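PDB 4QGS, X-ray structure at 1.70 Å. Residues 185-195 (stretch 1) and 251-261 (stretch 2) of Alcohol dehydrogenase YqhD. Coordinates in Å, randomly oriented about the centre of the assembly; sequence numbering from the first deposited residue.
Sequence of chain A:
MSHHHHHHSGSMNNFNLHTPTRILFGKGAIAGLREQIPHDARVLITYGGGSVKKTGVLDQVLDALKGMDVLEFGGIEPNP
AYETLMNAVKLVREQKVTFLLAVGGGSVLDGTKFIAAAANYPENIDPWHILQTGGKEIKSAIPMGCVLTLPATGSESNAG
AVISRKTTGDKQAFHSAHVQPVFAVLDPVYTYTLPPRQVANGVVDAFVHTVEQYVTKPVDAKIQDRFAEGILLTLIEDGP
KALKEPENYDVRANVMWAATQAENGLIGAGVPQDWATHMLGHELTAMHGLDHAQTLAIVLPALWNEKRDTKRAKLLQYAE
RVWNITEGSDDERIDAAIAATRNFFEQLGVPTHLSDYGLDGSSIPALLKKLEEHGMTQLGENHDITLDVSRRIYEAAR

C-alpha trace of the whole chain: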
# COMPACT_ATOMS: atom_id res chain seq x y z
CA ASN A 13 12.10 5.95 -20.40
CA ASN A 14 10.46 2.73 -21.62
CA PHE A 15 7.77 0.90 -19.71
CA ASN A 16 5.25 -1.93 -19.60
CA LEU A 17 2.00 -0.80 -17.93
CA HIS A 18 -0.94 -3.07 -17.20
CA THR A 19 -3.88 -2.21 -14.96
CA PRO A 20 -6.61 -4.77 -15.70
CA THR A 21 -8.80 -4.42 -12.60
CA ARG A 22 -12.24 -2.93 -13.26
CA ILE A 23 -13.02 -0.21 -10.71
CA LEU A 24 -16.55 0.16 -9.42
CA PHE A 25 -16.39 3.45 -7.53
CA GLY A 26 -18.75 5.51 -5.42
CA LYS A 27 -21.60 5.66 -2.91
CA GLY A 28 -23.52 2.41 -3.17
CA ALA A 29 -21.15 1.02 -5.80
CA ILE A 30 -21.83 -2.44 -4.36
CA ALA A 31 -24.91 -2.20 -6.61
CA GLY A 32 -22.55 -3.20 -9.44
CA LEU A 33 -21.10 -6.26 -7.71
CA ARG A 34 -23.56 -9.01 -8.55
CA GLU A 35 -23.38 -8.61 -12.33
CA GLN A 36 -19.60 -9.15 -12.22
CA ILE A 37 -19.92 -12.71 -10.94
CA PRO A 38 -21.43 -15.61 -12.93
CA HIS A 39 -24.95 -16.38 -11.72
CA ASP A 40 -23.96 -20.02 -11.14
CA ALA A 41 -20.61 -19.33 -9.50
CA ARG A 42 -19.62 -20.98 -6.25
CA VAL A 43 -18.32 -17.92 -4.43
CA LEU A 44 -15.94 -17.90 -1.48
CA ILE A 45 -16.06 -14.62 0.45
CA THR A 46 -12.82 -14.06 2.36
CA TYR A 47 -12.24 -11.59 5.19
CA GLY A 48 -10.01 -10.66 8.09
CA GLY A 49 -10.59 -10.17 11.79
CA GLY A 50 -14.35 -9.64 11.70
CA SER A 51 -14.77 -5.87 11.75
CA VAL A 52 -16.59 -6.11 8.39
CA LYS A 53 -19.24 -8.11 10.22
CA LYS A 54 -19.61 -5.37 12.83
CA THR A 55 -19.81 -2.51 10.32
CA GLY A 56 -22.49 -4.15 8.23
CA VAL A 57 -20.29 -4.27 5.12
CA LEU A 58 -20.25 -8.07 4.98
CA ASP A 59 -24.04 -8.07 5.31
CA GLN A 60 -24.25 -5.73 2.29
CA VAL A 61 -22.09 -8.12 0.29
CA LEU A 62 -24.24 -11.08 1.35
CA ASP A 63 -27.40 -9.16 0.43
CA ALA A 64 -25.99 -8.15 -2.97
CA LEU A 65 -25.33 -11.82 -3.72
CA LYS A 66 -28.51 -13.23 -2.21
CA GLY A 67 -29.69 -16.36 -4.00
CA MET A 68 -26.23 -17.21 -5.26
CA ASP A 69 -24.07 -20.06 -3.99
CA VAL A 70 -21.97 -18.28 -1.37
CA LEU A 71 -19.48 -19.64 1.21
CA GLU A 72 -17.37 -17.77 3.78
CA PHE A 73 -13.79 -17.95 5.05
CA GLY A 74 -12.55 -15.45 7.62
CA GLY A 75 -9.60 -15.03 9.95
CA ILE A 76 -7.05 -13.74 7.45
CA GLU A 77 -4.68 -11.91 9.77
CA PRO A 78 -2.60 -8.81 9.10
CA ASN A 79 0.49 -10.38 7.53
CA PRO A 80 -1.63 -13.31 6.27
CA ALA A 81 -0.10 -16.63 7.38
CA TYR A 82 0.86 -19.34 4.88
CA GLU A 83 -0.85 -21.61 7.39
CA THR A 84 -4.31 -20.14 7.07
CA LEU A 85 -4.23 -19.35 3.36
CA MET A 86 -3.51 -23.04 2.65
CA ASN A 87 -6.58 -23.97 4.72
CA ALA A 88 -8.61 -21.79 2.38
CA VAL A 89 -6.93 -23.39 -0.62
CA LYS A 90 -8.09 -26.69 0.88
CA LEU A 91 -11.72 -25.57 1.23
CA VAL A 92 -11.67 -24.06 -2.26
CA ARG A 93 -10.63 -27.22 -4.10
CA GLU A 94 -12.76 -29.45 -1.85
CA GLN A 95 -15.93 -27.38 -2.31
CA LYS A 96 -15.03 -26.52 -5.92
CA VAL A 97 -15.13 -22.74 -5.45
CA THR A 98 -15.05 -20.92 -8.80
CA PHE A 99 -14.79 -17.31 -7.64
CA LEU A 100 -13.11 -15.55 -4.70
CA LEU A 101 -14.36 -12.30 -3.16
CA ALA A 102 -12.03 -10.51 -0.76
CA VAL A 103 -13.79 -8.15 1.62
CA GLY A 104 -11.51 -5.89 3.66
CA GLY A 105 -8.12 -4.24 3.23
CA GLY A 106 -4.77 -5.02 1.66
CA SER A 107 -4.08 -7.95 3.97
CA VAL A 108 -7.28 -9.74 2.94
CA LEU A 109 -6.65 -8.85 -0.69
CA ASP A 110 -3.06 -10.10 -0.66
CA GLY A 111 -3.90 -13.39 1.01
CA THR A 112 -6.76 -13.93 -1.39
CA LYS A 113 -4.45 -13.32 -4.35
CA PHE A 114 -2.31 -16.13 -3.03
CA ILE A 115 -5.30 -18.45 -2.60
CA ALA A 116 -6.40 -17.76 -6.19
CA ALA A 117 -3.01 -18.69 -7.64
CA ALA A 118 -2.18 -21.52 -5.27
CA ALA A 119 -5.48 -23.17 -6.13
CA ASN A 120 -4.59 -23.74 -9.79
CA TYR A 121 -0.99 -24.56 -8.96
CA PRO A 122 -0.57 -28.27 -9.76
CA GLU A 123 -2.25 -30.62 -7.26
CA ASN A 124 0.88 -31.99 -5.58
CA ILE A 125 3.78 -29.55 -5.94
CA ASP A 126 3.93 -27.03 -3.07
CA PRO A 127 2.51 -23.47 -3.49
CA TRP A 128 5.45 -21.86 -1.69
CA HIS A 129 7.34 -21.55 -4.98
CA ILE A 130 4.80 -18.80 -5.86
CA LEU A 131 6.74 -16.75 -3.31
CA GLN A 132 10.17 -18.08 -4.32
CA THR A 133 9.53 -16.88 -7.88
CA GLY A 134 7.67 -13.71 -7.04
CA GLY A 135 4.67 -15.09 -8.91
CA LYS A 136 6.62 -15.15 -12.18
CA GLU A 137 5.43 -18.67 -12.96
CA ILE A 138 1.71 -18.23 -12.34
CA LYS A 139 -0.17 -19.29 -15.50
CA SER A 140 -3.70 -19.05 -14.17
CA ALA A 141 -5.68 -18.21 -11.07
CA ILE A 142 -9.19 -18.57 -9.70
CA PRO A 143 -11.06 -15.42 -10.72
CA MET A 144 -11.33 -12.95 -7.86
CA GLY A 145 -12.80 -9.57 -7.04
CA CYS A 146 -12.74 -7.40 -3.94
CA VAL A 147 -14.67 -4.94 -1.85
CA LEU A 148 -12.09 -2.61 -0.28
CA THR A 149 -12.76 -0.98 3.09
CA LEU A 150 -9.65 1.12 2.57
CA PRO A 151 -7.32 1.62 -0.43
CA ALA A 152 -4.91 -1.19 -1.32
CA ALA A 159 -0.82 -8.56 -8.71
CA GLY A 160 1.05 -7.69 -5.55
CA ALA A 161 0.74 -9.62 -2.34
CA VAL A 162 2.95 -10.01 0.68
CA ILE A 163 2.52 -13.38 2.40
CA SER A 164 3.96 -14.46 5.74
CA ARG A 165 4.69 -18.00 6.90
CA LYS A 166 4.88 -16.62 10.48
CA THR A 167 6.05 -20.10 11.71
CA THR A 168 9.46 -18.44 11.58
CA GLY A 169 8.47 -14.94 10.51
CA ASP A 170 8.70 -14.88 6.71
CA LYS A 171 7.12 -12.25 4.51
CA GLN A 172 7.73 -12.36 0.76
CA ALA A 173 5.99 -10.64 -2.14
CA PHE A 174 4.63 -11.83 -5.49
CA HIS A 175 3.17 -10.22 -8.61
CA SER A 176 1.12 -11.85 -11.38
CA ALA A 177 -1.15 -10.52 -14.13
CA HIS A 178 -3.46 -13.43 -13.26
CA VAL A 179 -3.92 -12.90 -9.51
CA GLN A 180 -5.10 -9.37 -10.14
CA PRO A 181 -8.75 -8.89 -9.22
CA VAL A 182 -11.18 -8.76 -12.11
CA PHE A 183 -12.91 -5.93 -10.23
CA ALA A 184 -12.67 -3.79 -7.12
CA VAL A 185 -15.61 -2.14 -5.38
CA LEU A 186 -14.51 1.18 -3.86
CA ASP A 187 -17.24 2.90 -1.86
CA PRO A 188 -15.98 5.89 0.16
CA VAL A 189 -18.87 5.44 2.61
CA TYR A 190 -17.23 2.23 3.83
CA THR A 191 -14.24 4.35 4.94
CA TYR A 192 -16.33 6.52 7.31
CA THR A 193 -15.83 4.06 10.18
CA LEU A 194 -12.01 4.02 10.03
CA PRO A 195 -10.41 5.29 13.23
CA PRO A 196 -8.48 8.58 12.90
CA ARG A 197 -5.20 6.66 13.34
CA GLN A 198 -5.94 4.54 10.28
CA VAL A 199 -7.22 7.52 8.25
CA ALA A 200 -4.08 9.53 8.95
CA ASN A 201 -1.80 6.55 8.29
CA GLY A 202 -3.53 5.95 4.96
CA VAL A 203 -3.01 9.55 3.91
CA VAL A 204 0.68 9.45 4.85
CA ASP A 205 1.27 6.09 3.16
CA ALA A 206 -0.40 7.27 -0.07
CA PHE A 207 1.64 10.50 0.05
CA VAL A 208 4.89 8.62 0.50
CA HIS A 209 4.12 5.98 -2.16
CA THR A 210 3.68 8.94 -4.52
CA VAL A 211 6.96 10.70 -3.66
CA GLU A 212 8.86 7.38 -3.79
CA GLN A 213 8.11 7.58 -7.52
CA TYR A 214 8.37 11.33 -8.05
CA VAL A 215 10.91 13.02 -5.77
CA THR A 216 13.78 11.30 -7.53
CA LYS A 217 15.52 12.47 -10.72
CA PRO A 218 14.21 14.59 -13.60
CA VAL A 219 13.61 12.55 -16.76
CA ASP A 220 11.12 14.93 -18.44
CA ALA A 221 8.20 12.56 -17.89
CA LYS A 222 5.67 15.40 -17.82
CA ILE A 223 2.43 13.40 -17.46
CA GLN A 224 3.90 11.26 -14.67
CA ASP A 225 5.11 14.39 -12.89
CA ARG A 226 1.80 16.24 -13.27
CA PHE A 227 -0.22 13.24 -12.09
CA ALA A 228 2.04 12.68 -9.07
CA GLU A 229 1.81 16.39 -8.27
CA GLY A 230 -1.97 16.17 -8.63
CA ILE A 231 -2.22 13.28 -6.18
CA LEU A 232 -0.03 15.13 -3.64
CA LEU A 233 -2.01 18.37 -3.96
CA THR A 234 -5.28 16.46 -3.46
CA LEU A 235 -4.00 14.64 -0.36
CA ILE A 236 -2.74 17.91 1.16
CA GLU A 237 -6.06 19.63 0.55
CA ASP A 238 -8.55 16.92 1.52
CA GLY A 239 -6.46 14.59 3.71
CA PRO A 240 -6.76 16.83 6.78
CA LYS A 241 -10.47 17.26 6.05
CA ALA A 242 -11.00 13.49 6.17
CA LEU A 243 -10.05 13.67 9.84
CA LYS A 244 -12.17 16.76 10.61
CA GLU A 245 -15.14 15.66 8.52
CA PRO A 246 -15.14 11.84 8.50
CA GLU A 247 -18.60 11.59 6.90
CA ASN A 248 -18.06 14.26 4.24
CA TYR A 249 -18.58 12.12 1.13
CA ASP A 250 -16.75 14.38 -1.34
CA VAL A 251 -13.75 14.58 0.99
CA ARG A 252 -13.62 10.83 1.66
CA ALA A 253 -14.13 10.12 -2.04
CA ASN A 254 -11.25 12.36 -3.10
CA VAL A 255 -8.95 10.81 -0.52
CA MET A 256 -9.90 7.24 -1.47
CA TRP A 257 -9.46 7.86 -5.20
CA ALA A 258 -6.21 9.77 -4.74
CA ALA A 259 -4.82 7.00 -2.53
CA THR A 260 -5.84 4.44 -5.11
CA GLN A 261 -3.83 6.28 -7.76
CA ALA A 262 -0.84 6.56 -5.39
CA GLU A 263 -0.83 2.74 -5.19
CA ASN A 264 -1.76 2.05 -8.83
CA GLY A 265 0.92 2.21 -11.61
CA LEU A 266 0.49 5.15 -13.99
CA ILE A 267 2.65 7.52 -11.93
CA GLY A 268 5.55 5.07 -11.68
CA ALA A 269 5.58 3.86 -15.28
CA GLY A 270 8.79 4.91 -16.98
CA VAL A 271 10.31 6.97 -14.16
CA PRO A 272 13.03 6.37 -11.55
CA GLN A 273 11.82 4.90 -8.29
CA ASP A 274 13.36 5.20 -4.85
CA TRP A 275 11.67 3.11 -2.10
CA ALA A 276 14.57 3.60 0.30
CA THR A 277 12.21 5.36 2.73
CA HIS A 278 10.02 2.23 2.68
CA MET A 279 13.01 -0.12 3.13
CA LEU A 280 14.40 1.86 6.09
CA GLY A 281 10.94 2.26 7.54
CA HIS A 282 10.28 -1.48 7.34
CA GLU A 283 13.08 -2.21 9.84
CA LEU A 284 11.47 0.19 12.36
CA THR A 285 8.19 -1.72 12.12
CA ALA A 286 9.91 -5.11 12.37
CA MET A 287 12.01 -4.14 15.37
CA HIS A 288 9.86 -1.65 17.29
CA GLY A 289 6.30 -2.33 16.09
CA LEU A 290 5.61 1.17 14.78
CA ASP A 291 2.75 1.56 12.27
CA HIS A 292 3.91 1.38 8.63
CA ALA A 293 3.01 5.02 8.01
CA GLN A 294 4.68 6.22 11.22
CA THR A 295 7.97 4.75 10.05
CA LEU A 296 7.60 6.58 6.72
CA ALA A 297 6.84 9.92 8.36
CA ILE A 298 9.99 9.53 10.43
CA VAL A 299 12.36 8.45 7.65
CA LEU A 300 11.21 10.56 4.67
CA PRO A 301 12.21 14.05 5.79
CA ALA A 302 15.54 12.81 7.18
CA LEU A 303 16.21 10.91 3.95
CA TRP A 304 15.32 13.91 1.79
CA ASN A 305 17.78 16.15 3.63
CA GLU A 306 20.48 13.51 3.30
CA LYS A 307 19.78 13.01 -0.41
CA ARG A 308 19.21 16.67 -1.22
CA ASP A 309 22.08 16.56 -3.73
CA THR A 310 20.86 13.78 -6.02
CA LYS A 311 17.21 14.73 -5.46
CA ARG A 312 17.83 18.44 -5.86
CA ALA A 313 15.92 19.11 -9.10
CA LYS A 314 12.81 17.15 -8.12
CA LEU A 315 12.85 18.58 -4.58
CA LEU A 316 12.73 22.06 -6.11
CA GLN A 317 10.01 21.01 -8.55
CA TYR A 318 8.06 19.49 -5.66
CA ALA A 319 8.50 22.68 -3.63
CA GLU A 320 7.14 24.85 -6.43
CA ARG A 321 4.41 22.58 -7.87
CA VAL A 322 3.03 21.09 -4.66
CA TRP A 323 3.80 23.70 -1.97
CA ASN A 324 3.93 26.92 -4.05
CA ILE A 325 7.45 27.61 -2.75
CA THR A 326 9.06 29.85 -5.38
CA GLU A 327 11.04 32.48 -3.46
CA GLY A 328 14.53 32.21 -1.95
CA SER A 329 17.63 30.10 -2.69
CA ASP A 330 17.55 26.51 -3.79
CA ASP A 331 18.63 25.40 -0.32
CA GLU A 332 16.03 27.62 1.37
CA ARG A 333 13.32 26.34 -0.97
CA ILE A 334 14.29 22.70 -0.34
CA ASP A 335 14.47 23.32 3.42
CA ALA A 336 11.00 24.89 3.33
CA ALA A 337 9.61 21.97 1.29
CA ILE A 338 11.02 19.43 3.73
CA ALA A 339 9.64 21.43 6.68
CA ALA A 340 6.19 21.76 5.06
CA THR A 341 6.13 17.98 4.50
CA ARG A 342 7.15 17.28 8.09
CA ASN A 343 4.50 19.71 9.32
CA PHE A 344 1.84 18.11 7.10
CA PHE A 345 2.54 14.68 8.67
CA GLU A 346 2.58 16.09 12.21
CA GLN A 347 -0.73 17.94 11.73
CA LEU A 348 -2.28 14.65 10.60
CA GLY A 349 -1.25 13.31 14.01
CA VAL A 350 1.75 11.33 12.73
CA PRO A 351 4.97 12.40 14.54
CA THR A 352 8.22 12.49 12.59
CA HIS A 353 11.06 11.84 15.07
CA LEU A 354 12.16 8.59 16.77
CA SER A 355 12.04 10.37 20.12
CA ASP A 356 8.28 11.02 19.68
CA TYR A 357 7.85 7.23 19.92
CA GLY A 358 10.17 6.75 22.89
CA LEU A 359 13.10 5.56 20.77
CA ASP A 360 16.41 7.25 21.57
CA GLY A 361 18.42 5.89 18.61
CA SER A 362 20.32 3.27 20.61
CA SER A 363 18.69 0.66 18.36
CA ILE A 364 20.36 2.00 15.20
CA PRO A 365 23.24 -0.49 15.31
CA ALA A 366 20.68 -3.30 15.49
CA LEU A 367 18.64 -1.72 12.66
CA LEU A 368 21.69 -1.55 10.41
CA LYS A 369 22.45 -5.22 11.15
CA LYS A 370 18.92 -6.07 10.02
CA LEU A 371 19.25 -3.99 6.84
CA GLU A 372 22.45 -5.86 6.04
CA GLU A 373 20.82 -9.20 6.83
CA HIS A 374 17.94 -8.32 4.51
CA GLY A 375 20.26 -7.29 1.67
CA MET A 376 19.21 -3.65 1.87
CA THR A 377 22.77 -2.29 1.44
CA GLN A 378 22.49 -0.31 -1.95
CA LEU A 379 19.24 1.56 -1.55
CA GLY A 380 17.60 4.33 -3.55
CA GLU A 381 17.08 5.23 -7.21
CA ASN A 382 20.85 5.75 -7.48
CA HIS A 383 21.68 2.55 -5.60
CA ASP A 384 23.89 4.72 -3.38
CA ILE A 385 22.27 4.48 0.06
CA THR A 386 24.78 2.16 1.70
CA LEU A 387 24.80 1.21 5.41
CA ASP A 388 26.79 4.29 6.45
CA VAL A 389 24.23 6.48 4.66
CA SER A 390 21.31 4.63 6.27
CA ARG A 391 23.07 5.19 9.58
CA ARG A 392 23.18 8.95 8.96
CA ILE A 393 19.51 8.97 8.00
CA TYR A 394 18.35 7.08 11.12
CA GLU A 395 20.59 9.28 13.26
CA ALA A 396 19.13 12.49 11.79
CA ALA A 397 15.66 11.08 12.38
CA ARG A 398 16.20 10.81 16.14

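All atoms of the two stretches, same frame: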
# COMPACT_ATOMS: atom_id res chain seq x y z
N VAL A 185 -14.59 -3.08 -5.81
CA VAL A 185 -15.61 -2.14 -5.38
C VAL A 185 -15.02 -1.18 -4.37
O VAL A 185 -14.56 -1.61 -3.31
CB VAL A 185 -16.83 -2.84 -4.74
CG1 VAL A 185 -17.84 -1.80 -4.28
CG2 VAL A 185 -17.46 -3.80 -5.74
N LEU A 186 -15.04 0.11 -4.70
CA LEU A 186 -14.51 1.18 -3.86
C LEU A 186 -15.62 2.16 -3.51
O LEU A 186 -15.97 3.03 -4.31
CB LEU A 186 -13.37 1.92 -4.58
CG LEU A 186 -11.94 1.36 -4.58
CD1 LEU A 186 -11.89 -0.07 -5.03
CD2 LEU A 186 -11.07 2.21 -5.52
N ASP A 187 -16.19 2.00 -2.32
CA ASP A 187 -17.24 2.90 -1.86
C ASP A 187 -16.69 3.72 -0.69
O ASP A 187 -16.42 3.18 0.37
CB ASP A 187 -18.49 2.10 -1.43
CG ASP A 187 -19.65 2.99 -1.01
OD1 ASP A 187 -19.43 4.20 -0.77
OD2 ASP A 187 -20.79 2.48 -0.91
N PRO A 188 -16.52 5.03 -0.89
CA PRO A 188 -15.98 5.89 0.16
C PRO A 188 -16.77 5.82 1.47
O PRO A 188 -16.20 6.00 2.55
CB PRO A 188 -16.07 7.28 -0.46
CG PRO A 188 -15.92 7.02 -1.94
CD PRO A 188 -16.69 5.75 -2.16
N VAL A 189 -18.06 5.53 1.38
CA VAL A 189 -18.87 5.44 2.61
C VAL A 189 -18.35 4.37 3.56
O VAL A 189 -18.41 4.52 4.78
CB VAL A 189 -20.36 5.17 2.28
CG1 VAL A 189 -21.16 4.88 3.58
CG2 VAL A 189 -20.94 6.34 1.51
N TYR A 190 -17.80 3.28 3.00
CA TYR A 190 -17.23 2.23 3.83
C TYR A 190 -15.99 2.71 4.61
O TYR A 190 -15.57 2.04 5.55
CB TYR A 190 -16.84 1.00 3.00
CG TYR A 190 -17.99 0.29 2.31
CD1 TYR A 190 -19.31 0.51 2.70
CD2 TYR A 190 -17.76 -0.60 1.26
CE1 TYR A 190 -20.36 -0.13 2.07
CE2 TYR A 190 -18.81 -1.25 0.63
CZ TYR A 190 -20.10 -1.02 1.03
OH TYR A 190 -21.15 -1.65 0.40
N THR A 191 -15.41 3.84 4.22
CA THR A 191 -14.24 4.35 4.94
C THR A 191 -14.62 5.26 6.12
O THR A 191 -13.77 5.63 6.91
CB THR A 191 -13.25 5.13 4.02
OG1 THR A 191 -13.79 6.41 3.67
CG2 THR A 191 -12.97 4.34 2.75
N TYR A 192 -15.90 5.61 6.24
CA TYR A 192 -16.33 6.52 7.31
C TYR A 192 -16.00 5.99 8.71
O TYR A 192 -15.77 6.77 9.63
CB TYR A 192 -17.84 6.76 7.26
CG TYR A 192 -18.37 7.55 6.09
CD1 TYR A 192 -17.52 8.03 5.08
CD2 TYR A 192 -19.73 7.83 6.00
CE1 TYR A 192 -18.04 8.74 4.00
CE2 TYR A 192 -20.24 8.54 4.94
CZ TYR A 192 -19.40 9.00 3.95
OH TYR A 192 -19.96 9.71 2.90
N THR A 193 -16.00 4.67 8.86
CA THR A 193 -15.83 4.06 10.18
C THR A 193 -14.36 3.88 10.60
O THR A 193 -14.07 3.50 11.74
CB THR A 193 -16.53 2.69 10.24
OG1 THR A 193 -16.02 1.84 9.20
CG2 THR A 193 -18.03 2.85 10.08
N LEU A 194 -13.42 4.14 9.69
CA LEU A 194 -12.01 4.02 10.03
C LEU A 194 -11.61 4.95 11.17
O LEU A 194 -11.92 6.14 11.16
CB LEU A 194 -11.14 4.33 8.81
CG LEU A 194 -11.29 3.37 7.64
CD1 LEU A 194 -10.64 3.94 6.38
CD2 LEU A 194 -10.65 2.04 8.00
N PRO A 195 -10.90 4.40 12.17
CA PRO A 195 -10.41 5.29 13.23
C PRO A 195 -9.44 6.33 12.67
O PRO A 195 -8.79 6.07 11.64
CB PRO A 195 -9.70 4.34 14.21
CG PRO A 195 -10.25 2.99 13.91
CD PRO A 195 -10.58 2.99 12.43
N VAL A 251 -15.08 14.65 0.39
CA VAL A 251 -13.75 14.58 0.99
C VAL A 251 -13.23 13.15 1.01
O VAL A 251 -12.11 12.88 0.54
CB VAL A 251 -13.74 15.15 2.42
CG1 VAL A 251 -12.48 14.73 3.17
CG2 VAL A 251 -13.85 16.66 2.38
N ARG A 252 -14.05 12.23 1.53
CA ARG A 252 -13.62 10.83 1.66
C ARG A 252 -13.43 10.18 0.29
O ARG A 252 -12.56 9.33 0.11
CB ARG A 252 -14.63 10.03 2.50
CG ARG A 252 -14.82 10.55 3.93
CD ARG A 252 -13.48 10.81 4.65
NE ARG A 252 -12.66 9.61 4.82
CZ ARG A 252 -12.71 8.81 5.88
NH1 ARG A 252 -13.56 9.07 6.88
NH2 ARG A 252 -11.91 7.76 5.96
N ALA A 253 -14.25 10.60 -0.66
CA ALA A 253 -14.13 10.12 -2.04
C ALA A 253 -12.81 10.57 -2.67
O ALA A 253 -12.09 9.77 -3.29
CB ALA A 253 -15.32 10.59 -2.88
N ASN A 254 -12.50 11.86 -2.54
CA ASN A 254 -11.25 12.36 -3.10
C ASN A 254 -10.05 11.68 -2.47
O ASN A 254 -9.08 11.37 -3.15
CB ASN A 254 -11.13 13.88 -2.92
CG ASN A 254 -11.87 14.64 -3.99
OD1 ASN A 254 -11.74 14.33 -5.18
ND2 ASN A 254 -12.63 15.65 -3.59
N VAL A 255 -10.10 11.43 -1.16
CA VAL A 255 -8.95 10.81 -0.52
C VAL A 255 -8.81 9.35 -0.97
O VAL A 255 -7.71 8.89 -1.28
CB VAL A 255 -9.04 10.91 1.02
CG1 VAL A 255 -7.93 10.09 1.67
CG2 VAL A 255 -8.94 12.37 1.42
N MET A 256 -9.93 8.64 -1.07
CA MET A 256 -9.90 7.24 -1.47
C MET A 256 -9.39 7.08 -2.90
O MET A 256 -8.61 6.17 -3.20
CB MET A 256 -11.29 6.62 -1.35
CG MET A 256 -11.30 5.11 -1.50
SD MET A 256 -12.98 4.45 -1.33
CE MET A 256 -12.62 2.77 -0.83
N TRP A 257 -9.83 7.97 -3.79
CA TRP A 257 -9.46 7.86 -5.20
C TRP A 257 -8.02 8.30 -5.40
O TRP A 257 -7.27 7.67 -6.15
CB TRP A 257 -10.42 8.68 -6.08
CG TRP A 257 -10.31 8.41 -7.59
CD1 TRP A 257 -10.33 9.35 -8.59
CD2 TRP A 257 -10.18 7.13 -8.25
NE1 TRP A 257 -10.22 8.74 -9.83
CE2 TRP A 257 -10.13 7.38 -9.64
CE3 TRP A 257 -10.11 5.81 -7.80
CZ2 TRP A 257 -10.01 6.35 -10.57
CZ3 TRP A 257 -10.00 4.79 -8.73
CH2 TRP A 257 -9.95 5.07 -10.11
N ALA A 258 -7.62 9.36 -4.71
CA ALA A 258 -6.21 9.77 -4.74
C ALA A 258 -5.29 8.67 -4.24
O ALA A 258 -4.25 8.40 -4.85
CB ALA A 258 -6.01 11.05 -3.92
N ALA A 259 -5.64 8.04 -3.11
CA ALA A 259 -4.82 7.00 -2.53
C ALA A 259 -4.73 5.80 -3.47
O ALA A 259 -3.69 5.16 -3.60
CB ALA A 259 -5.39 6.58 -1.14
N THR A 260 -5.83 5.52 -4.16
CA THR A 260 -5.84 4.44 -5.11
C THR A 260 -4.86 4.71 -6.24
O THR A 260 -4.14 3.81 -6.66
CB THR A 260 -7.25 4.20 -5.68
OG1 THR A 260 -8.11 3.78 -4.61
CG2 THR A 260 -7.23 3.11 -6.74
N GLN A 261 -4.79 5.95 -6.71
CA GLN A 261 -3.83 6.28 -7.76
C GLN A 261 -2.39 6.22 -7.24
O GLN A 261 -1.48 5.80 -7.95
CB GLN A 261 -4.14 7.65 -8.37
CG GLN A 261 -5.49 7.67 -9.07
CD GLN A 261 -5.53 6.68 -10.23
OE1 GLN A 261 -4.62 6.63 -11.04
NE2 GLN A 261 -6.56 5.86 -10.28
O HOH W 1 -11.70 8.08 2.41
O HOH W 2 -13.26 7.81 9.52

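Stretch 1 leaves a β-strand at Val-185 and Leu-186 and then winds tightly along one side of the helix that runs through all of stretch 2. From Pro-188 to Thr-193 the backbone adopts helical torsions, but without the regular bonding of a helix. Its hydrogen bonds instead link residues three apart, as in Tyr-190 N to Asp-187 O (3.0 Å), Thr-191 N to Pro-188 O (2.8 Å) and Tyr-192 N to Val-189 O (3.1 Å). A type I turn from Thr-191 to Leu-194 follows, with Leu-194 N donating to Thr-191 O at 3.2 Å, and Pro-195 then occupies the N-cap position of the next helix. The side chain of Asp-187 steadies the start of the coil, its OD1 accepting a hydrogen bond from Val-189 N (2.9 Å). Stretch 2 shows the regular i to i+4 pattern, for example Met-256 N to Arg-252 O at 3.0 Å. The two backbones come closest at Pro-188 and Ala-253, whose CA atoms lie 5.1 Å apart, and the contact buries 502 Å² in all.

At this point of closest approach the proline ring packs on the alanine. Pro-188 CG sits 3.6 Å from Ala-253 CA and 3.7 Å from Ala-253 CB, so the pyrrolidine ring rests almost directly on the helix backbone. One turn further along the helix, Met-256 extends toward stretch 1 with all three chi angles in the t well. Its SD lies 3.6 Å from Pro-188 N and 4.0 Å from Pro-188 CG, while its CE reaches 3.9 Å from both Leu-186 CB and Thr-191 CG2. The extended thioether thus fills the space between the end of the strand and the coil that follows it.

Leu-186 carries the apolar contact further down the helix. Its CD2 meets the edge of the Trp-257 ring, 4.3 Å from CZ3, and lies 3.5 Å from Thr-260 OG1. That hydroxyl donates to Met-256 O at 2.8 Å, which satisfies it within its own helix and leaves the approach of the leucine methyl a simple packing contact.

Arg-252 dominates the other end of the interface. Its side chain, with chi1 to chi3 all m, curls so that the guanidinium lies beside the turn. Its NH2 is 3.0 Å from Thr-191 O, a close polar approach whose geometry leaves hydrogen bonding open. Thr-191 OG1 lies over one face of the guanidinium, 3.3 Å from NH2, a poor angle for a hydrogen bond; the hydroxyl donates to Pro-188 O at 2.7 Å.

Clear polar links between the stretches pass through water. Water 1 accepts from Arg-252 NE (3.0 Å) and donates to Arg-252 O (2.8 Å) and Thr-191 OG1 (3.0 Å). Water 2 accepts from Arg-252 NH1 at 2.9 Å and lies 2.7 Å from both Tyr-192 O and Leu-194 O. Hydrocarbon completes the setting: Tyr-192 CE1 packs 3.7 Å from Arg-252 CG, and Leu-194 CD1 lies at the guanidinium edge, 4.0 Å from Arg-252 NH2.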